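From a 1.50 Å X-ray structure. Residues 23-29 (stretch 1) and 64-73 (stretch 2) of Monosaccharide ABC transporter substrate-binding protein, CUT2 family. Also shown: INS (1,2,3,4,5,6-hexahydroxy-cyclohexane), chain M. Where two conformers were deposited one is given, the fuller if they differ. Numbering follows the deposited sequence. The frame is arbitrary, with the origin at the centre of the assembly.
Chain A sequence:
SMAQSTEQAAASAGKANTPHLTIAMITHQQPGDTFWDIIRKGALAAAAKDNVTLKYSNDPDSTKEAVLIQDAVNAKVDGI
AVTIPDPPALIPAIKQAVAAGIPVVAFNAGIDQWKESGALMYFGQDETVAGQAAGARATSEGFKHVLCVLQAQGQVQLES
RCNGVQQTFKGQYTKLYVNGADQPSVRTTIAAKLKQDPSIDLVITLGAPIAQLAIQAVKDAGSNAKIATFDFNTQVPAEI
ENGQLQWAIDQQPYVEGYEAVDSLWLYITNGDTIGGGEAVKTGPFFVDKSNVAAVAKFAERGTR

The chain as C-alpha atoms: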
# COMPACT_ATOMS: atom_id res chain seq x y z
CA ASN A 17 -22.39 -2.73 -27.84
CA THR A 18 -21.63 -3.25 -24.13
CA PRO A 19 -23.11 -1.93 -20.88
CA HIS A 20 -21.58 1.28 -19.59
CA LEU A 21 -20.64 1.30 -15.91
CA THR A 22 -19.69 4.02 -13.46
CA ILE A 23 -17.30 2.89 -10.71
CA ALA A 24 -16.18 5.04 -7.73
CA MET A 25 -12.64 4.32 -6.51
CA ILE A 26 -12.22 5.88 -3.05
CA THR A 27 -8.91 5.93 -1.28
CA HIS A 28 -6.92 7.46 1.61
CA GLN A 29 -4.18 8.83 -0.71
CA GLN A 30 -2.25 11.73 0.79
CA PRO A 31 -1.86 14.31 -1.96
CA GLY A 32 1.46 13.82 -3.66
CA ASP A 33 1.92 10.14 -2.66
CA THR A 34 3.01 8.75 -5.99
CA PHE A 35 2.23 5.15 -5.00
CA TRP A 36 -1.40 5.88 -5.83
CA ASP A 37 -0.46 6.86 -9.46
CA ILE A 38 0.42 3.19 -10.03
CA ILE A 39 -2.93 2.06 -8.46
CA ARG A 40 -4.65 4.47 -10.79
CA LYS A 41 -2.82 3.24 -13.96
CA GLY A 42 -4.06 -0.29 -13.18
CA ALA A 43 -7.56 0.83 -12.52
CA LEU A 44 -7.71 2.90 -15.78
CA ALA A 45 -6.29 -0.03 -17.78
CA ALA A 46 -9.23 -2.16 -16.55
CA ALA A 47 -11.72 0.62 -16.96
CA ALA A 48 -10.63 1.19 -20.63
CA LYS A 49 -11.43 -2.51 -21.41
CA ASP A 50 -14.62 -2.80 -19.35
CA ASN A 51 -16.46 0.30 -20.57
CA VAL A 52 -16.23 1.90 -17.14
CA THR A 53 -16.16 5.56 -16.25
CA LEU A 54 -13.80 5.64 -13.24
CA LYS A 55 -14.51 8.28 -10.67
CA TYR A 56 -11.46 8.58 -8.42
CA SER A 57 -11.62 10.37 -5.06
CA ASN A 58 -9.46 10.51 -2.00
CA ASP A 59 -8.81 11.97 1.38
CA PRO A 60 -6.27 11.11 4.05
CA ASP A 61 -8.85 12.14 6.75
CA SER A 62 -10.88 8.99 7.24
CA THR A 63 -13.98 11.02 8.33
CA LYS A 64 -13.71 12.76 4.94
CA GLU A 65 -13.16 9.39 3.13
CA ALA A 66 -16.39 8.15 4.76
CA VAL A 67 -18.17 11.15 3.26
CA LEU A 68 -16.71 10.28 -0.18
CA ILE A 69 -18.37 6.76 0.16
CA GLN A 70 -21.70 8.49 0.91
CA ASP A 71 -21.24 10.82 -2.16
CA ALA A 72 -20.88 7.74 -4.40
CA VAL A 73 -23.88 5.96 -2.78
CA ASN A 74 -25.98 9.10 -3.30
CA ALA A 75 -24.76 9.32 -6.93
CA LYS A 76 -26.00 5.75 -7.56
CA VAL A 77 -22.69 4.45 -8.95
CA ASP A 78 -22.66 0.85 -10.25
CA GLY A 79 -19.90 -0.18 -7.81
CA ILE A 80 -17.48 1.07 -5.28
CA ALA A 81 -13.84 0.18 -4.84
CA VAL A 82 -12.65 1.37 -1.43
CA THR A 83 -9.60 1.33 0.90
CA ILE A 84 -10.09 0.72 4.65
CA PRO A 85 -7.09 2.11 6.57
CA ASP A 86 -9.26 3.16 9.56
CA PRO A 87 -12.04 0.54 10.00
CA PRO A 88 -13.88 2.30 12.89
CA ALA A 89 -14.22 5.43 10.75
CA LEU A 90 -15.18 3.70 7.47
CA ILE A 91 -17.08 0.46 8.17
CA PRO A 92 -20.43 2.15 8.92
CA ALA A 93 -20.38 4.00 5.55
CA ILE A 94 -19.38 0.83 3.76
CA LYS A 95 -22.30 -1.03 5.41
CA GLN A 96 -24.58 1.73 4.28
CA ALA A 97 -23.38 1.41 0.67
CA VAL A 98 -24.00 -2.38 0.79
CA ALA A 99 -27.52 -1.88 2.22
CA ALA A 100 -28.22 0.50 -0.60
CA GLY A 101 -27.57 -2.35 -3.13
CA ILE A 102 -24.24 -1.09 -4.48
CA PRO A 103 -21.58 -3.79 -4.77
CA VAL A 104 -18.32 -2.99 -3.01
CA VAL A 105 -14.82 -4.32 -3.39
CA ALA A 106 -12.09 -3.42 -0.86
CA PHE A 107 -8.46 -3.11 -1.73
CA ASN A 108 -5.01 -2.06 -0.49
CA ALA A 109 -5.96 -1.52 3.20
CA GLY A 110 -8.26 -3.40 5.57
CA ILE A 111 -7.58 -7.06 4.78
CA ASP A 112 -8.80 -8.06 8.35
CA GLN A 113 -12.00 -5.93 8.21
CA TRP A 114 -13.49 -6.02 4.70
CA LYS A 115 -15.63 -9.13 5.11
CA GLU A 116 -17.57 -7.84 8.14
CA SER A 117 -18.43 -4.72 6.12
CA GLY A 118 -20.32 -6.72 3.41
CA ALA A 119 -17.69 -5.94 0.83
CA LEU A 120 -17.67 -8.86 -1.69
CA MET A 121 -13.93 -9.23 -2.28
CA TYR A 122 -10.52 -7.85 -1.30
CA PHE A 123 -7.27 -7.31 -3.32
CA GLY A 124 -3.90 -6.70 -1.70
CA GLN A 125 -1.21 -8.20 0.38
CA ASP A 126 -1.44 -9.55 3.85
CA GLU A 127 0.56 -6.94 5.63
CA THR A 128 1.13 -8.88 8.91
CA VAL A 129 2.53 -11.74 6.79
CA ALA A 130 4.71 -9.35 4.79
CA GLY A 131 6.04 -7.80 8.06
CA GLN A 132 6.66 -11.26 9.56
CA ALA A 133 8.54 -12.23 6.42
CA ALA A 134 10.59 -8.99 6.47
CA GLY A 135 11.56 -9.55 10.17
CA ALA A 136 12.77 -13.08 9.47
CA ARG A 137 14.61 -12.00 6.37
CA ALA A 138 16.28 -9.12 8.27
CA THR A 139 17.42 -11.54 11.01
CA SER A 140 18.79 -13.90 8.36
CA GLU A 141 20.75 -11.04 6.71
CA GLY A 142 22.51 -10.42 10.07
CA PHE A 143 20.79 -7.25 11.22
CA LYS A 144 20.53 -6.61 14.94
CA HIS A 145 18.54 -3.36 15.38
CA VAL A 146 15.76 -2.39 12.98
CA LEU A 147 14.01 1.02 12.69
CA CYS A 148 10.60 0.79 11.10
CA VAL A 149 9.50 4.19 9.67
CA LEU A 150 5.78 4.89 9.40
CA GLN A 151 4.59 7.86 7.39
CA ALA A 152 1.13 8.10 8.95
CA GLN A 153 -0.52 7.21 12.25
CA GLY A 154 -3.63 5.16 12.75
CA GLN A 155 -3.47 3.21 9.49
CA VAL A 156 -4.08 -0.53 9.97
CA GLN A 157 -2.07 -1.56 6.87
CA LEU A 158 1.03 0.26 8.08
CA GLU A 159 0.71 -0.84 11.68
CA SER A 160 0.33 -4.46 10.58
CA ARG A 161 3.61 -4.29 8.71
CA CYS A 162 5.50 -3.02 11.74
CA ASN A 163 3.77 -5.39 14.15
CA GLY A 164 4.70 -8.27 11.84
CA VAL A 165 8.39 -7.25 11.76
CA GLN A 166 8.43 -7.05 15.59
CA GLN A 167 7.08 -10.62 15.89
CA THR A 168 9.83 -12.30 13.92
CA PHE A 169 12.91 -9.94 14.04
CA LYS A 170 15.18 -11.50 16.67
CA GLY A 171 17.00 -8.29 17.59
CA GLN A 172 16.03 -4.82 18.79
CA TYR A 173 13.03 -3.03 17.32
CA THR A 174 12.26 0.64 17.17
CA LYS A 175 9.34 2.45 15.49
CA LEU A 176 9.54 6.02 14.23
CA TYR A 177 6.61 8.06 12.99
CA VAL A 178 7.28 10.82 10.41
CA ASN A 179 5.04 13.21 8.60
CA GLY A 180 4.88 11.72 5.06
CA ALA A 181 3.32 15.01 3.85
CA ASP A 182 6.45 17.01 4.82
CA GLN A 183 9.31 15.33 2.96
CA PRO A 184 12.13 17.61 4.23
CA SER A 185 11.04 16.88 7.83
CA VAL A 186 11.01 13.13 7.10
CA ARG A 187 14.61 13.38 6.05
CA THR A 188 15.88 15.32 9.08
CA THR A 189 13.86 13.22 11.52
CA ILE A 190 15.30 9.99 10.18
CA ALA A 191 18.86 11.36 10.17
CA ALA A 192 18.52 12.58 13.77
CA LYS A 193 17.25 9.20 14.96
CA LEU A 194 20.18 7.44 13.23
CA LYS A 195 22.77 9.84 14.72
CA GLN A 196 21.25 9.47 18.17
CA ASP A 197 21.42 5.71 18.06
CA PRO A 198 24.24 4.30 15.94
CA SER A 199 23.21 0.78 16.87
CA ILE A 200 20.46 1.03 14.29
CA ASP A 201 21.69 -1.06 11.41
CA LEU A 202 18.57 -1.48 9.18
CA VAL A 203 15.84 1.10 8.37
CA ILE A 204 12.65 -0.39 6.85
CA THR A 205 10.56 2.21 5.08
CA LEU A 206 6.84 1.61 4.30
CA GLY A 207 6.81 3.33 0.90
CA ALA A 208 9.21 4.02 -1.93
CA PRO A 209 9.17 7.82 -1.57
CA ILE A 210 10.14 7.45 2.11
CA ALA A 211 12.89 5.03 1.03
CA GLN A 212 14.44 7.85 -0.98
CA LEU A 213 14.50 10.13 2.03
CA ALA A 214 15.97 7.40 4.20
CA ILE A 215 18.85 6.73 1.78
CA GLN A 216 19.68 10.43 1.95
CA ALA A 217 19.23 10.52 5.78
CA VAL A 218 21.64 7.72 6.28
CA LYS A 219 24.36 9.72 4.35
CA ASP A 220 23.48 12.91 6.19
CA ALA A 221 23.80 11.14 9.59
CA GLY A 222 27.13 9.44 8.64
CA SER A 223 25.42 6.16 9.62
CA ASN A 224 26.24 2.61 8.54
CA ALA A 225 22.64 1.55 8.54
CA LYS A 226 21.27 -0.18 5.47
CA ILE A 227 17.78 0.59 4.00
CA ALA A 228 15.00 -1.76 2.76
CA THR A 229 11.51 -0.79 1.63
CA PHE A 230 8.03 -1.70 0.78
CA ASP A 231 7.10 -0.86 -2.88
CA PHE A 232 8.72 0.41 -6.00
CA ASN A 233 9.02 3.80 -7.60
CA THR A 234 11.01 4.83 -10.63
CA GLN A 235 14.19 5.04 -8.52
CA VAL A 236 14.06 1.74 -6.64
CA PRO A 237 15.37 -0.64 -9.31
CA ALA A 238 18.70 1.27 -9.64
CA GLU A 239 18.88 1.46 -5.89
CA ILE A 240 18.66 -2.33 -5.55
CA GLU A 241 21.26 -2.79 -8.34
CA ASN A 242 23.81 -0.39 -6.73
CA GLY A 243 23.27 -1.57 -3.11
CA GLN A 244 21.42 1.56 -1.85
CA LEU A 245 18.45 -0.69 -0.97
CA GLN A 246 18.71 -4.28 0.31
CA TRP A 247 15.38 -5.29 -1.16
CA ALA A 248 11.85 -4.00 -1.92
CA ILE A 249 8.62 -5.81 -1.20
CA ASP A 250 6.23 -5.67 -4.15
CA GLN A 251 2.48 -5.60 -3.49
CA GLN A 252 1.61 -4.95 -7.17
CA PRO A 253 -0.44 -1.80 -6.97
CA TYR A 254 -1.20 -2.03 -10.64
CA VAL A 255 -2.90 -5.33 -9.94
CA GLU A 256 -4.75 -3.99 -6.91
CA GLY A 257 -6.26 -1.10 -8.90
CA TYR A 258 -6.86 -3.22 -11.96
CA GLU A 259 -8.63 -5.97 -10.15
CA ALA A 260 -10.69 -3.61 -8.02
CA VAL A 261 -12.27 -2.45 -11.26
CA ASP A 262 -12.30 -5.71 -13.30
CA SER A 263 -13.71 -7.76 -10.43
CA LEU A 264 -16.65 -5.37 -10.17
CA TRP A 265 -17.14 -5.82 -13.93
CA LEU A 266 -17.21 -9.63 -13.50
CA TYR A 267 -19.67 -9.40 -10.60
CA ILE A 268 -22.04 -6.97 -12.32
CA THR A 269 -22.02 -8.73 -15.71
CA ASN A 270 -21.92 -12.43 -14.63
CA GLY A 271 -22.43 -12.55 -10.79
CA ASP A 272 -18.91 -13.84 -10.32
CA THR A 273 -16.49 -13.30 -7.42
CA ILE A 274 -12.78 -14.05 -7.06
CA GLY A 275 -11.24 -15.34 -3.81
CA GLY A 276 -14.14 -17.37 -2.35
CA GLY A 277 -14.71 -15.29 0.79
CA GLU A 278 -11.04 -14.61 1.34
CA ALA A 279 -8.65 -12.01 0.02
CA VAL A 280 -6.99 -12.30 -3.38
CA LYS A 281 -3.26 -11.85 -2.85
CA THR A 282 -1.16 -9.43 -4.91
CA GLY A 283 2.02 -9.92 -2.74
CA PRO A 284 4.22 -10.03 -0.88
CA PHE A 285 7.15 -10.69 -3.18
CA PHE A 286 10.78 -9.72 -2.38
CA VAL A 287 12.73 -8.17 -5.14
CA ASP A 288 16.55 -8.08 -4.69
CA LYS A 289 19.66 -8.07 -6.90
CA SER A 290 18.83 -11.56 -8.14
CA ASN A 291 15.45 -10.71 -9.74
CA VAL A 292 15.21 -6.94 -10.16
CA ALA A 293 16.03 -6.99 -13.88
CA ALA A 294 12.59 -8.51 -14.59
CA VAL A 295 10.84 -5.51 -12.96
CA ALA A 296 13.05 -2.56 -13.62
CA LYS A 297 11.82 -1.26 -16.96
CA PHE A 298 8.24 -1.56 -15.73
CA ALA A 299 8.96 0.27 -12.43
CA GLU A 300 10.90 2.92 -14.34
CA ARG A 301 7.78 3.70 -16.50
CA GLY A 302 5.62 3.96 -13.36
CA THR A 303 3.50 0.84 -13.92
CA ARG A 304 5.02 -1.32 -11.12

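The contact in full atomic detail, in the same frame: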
# COMPACT_ATOMS: atom_id res chain seq x y z
N ILE A 23 -17.89 3.43 -11.97
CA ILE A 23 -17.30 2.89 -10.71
C ILE A 23 -16.57 3.98 -9.96
O ILE A 23 -15.78 4.70 -10.52
CB ILE A 23 -16.31 1.73 -10.97
CG1 ILE A 23 -16.93 0.68 -11.90
CG2 ILE A 23 -15.78 1.18 -9.63
CD1 ILE A 23 -18.13 -0.08 -11.39
N ALA A 24 -16.91 4.13 -8.65
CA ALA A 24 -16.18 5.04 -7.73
C ALA A 24 -15.05 4.33 -7.09
O ALA A 24 -15.31 3.27 -6.41
CB ALA A 24 -17.08 5.57 -6.62
N MET A 25 -13.84 4.84 -7.27
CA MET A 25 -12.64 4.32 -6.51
C MET A 25 -12.27 5.37 -5.48
O MET A 25 -12.00 6.55 -5.84
CB MET A 25 -11.46 4.05 -7.40
CG MET A 25 -10.19 3.64 -6.73
SD MET A 25 -8.83 3.01 -7.87
CE MET A 25 -9.48 1.34 -8.09
N ILE A 26 -12.34 4.98 -4.19
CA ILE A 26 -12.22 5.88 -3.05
C ILE A 26 -11.07 5.41 -2.20
O ILE A 26 -11.01 4.26 -1.74
CB ILE A 26 -13.50 5.83 -2.28
CG1 ILE A 26 -14.65 6.34 -3.17
CG2 ILE A 26 -13.42 6.74 -1.08
CD1 ILE A 26 -16.04 6.07 -2.60
N THR A 27 -10.09 6.29 -2.01
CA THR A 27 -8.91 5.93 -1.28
C THR A 27 -8.55 6.98 -0.20
O THR A 27 -9.21 7.98 0.03
CB THR A 27 -7.73 5.74 -2.22
OG1 THR A 27 -7.16 7.03 -2.44
CG2 THR A 27 -8.12 5.08 -3.50
N HIS A 28 -7.51 6.63 0.55
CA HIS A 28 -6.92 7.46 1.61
C HIS A 28 -5.65 8.18 1.21
O HIS A 28 -4.97 8.67 2.08
CB HIS A 28 -6.65 6.56 2.81
CG HIS A 28 -5.68 5.44 2.52
ND1 HIS A 28 -6.11 4.21 2.04
CD2 HIS A 28 -4.35 5.34 2.65
CE1 HIS A 28 -5.09 3.41 1.90
NE2 HIS A 28 -4.00 4.07 2.24
N GLN A 29 -5.37 8.23 -0.12
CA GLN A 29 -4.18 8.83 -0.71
C GLN A 29 -3.92 10.21 -0.08
O GLN A 29 -4.84 11.08 -0.08
CB GLN A 29 -4.34 8.94 -2.20
CG GLN A 29 -3.30 9.81 -2.84
CD GLN A 29 -3.42 9.93 -4.31
OE1 GLN A 29 -4.43 9.61 -4.90
NE2 GLN A 29 -2.34 10.34 -4.93
N LYS A 64 -13.44 12.20 6.28
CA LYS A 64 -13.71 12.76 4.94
C LYS A 64 -13.81 11.58 3.87
O LYS A 64 -14.57 11.63 2.92
CB LYS A 64 -12.73 13.80 4.56
CG LYS A 64 -12.92 15.08 5.37
CD LYS A 64 -12.17 16.23 4.80
CE LYS A 64 -12.75 17.50 5.44
NZ LYS A 64 -12.17 18.62 4.70
N GLU A 65 -12.99 10.55 4.01
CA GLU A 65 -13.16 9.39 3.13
C GLU A 65 -14.53 8.72 3.30
O GLU A 65 -15.11 8.27 2.35
CB GLU A 65 -12.03 8.37 3.34
CG GLU A 65 -12.04 7.24 2.28
CD GLU A 65 -11.01 6.17 2.49
OE1 GLU A 65 -10.19 6.18 3.42
OE2 GLU A 65 -11.13 5.17 1.68
N ALA A 66 -15.04 8.65 4.53
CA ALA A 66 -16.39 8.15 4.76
C ALA A 66 -17.37 8.96 3.93
O ALA A 66 -18.30 8.41 3.38
CB ALA A 66 -16.72 8.26 6.23
N VAL A 67 -17.26 10.28 3.99
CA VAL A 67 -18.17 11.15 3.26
C VAL A 67 -18.08 10.88 1.76
O VAL A 67 -19.06 10.89 1.08
CB VAL A 67 -17.85 12.60 3.61
CG1 VAL A 67 -18.67 13.59 2.80
CG2 VAL A 67 -18.15 12.86 5.09
N LEU A 68 -16.87 10.66 1.24
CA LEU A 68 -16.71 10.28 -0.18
C LEU A 68 -17.51 8.99 -0.50
O LEU A 68 -17.98 8.90 -1.61
CB LEU A 68 -15.23 10.14 -0.55
CG LEU A 68 -14.31 11.37 -0.46
CD1 LEU A 68 -12.94 10.89 -0.75
CD2 LEU A 68 -14.74 12.51 -1.37
N ILE A 69 -17.58 8.01 0.39
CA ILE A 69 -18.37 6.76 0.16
C ILE A 69 -19.82 7.14 0.03
O ILE A 69 -20.47 6.69 -0.92
CB ILE A 69 -18.18 5.70 1.26
CG1 ILE A 69 -16.72 5.26 1.29
CG2 ILE A 69 -19.05 4.50 0.98
CD1 ILE A 69 -16.28 4.54 2.54
N GLN A 70 -20.32 7.95 0.97
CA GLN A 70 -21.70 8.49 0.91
C GLN A 70 -22.05 9.23 -0.39
O GLN A 70 -23.12 9.02 -0.97
CB GLN A 70 -21.98 9.30 2.19
CG GLN A 70 -21.89 8.42 3.45
CD GLN A 70 -22.02 9.14 4.80
OE1 GLN A 70 -21.35 10.13 5.08
NE2 GLN A 70 -22.85 8.58 5.68
N ASP A 71 -21.10 10.06 -0.88
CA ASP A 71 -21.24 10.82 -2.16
C ASP A 71 -21.50 9.82 -3.25
O ASP A 71 -22.42 9.98 -3.98
CB ASP A 71 -20.04 11.66 -2.59
CG ASP A 71 -19.70 12.82 -1.59
OD1 ASP A 71 -20.57 13.22 -0.75
OD2 ASP A 71 -18.54 13.32 -1.75
N ALA A 72 -20.70 8.74 -3.33
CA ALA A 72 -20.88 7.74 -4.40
C ALA A 72 -22.19 6.91 -4.22
O ALA A 72 -22.86 6.66 -5.24
CB ALA A 72 -19.63 6.79 -4.49
N VAL A 73 -22.63 6.63 -3.00
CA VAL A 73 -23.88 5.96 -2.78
C VAL A 73 -24.99 6.87 -3.27
O VAL A 73 -25.92 6.39 -3.96
CB VAL A 73 -24.09 5.60 -1.33
CG1 VAL A 73 -25.51 5.11 -1.08
CG2 VAL A 73 -23.13 4.50 -0.90
C1 INS M . 1.77 1.71 0.50
C2 INS M . 2.36 3.07 0.84
C3 INS M . 1.28 4.14 0.68
C4 INS M . 0.01 3.82 1.42
C5 INS M . -0.57 2.50 1.01
C6 INS M . 0.42 1.37 1.13
O1 INS M . 2.70 0.63 0.69
O2 INS M . 2.70 3.01 2.23
O3 INS M . 1.86 5.35 1.21
O4 INS M . -0.98 4.87 1.23
O5 INS M . -1.72 2.12 1.80
O6 INS M . -0.13 0.13 0.60

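No hydrogen bond joins these two stretches, although E65, a carboxylate, lies buried against the end of the strand: its OE2 stays 3.5 Å from I26 O, its CD is 3.5 Å from T27 O, and its OE1 is 3.6 Å from H28 CB. The carbonyl oxygens of I26 and T27 offer a carboxylate no proton, and H28 CB is no polar donor, so all three are contacts of proximity; OE2 is hydrogen-bonded elsewhere in the structure. Strand 23-27 and helix 64-73 run nearly antiparallel, at 172°, their axes 8.6 Å apart at closest approach, and the nearest CA pairs are A24 with A72, I26 with L68 and H28 with E65. Alternation along the strand turns A24 and I26 toward the helix and leaves I23 and M25 out of reach. The methyls of A24 and A72 meet directly, CB to CB at 3.5 Å, where the CA atoms of A24 and A72 are 6.4 Å apart, the shortest of the three register pairs. I26 (m, t) is the centre of the packing: its CG2 lies 3.9 Å from L68 CB and 3.7 Å from E65 CG, while its CD1 reaches I69 CG1 at 4.0 Å and A72 CB at 4.1 Å. Just past the strand, Q29 N donates to T27 OG1 (3.2 Å), a bond within the stretch that ties Q29 back to the strand's last residue. The H28 side chain leads away from the helix to the bound inositol, where NE2 donates to INS O5 (3.0 Å) and also hydrogen-bonds INS O4 (3.3 Å).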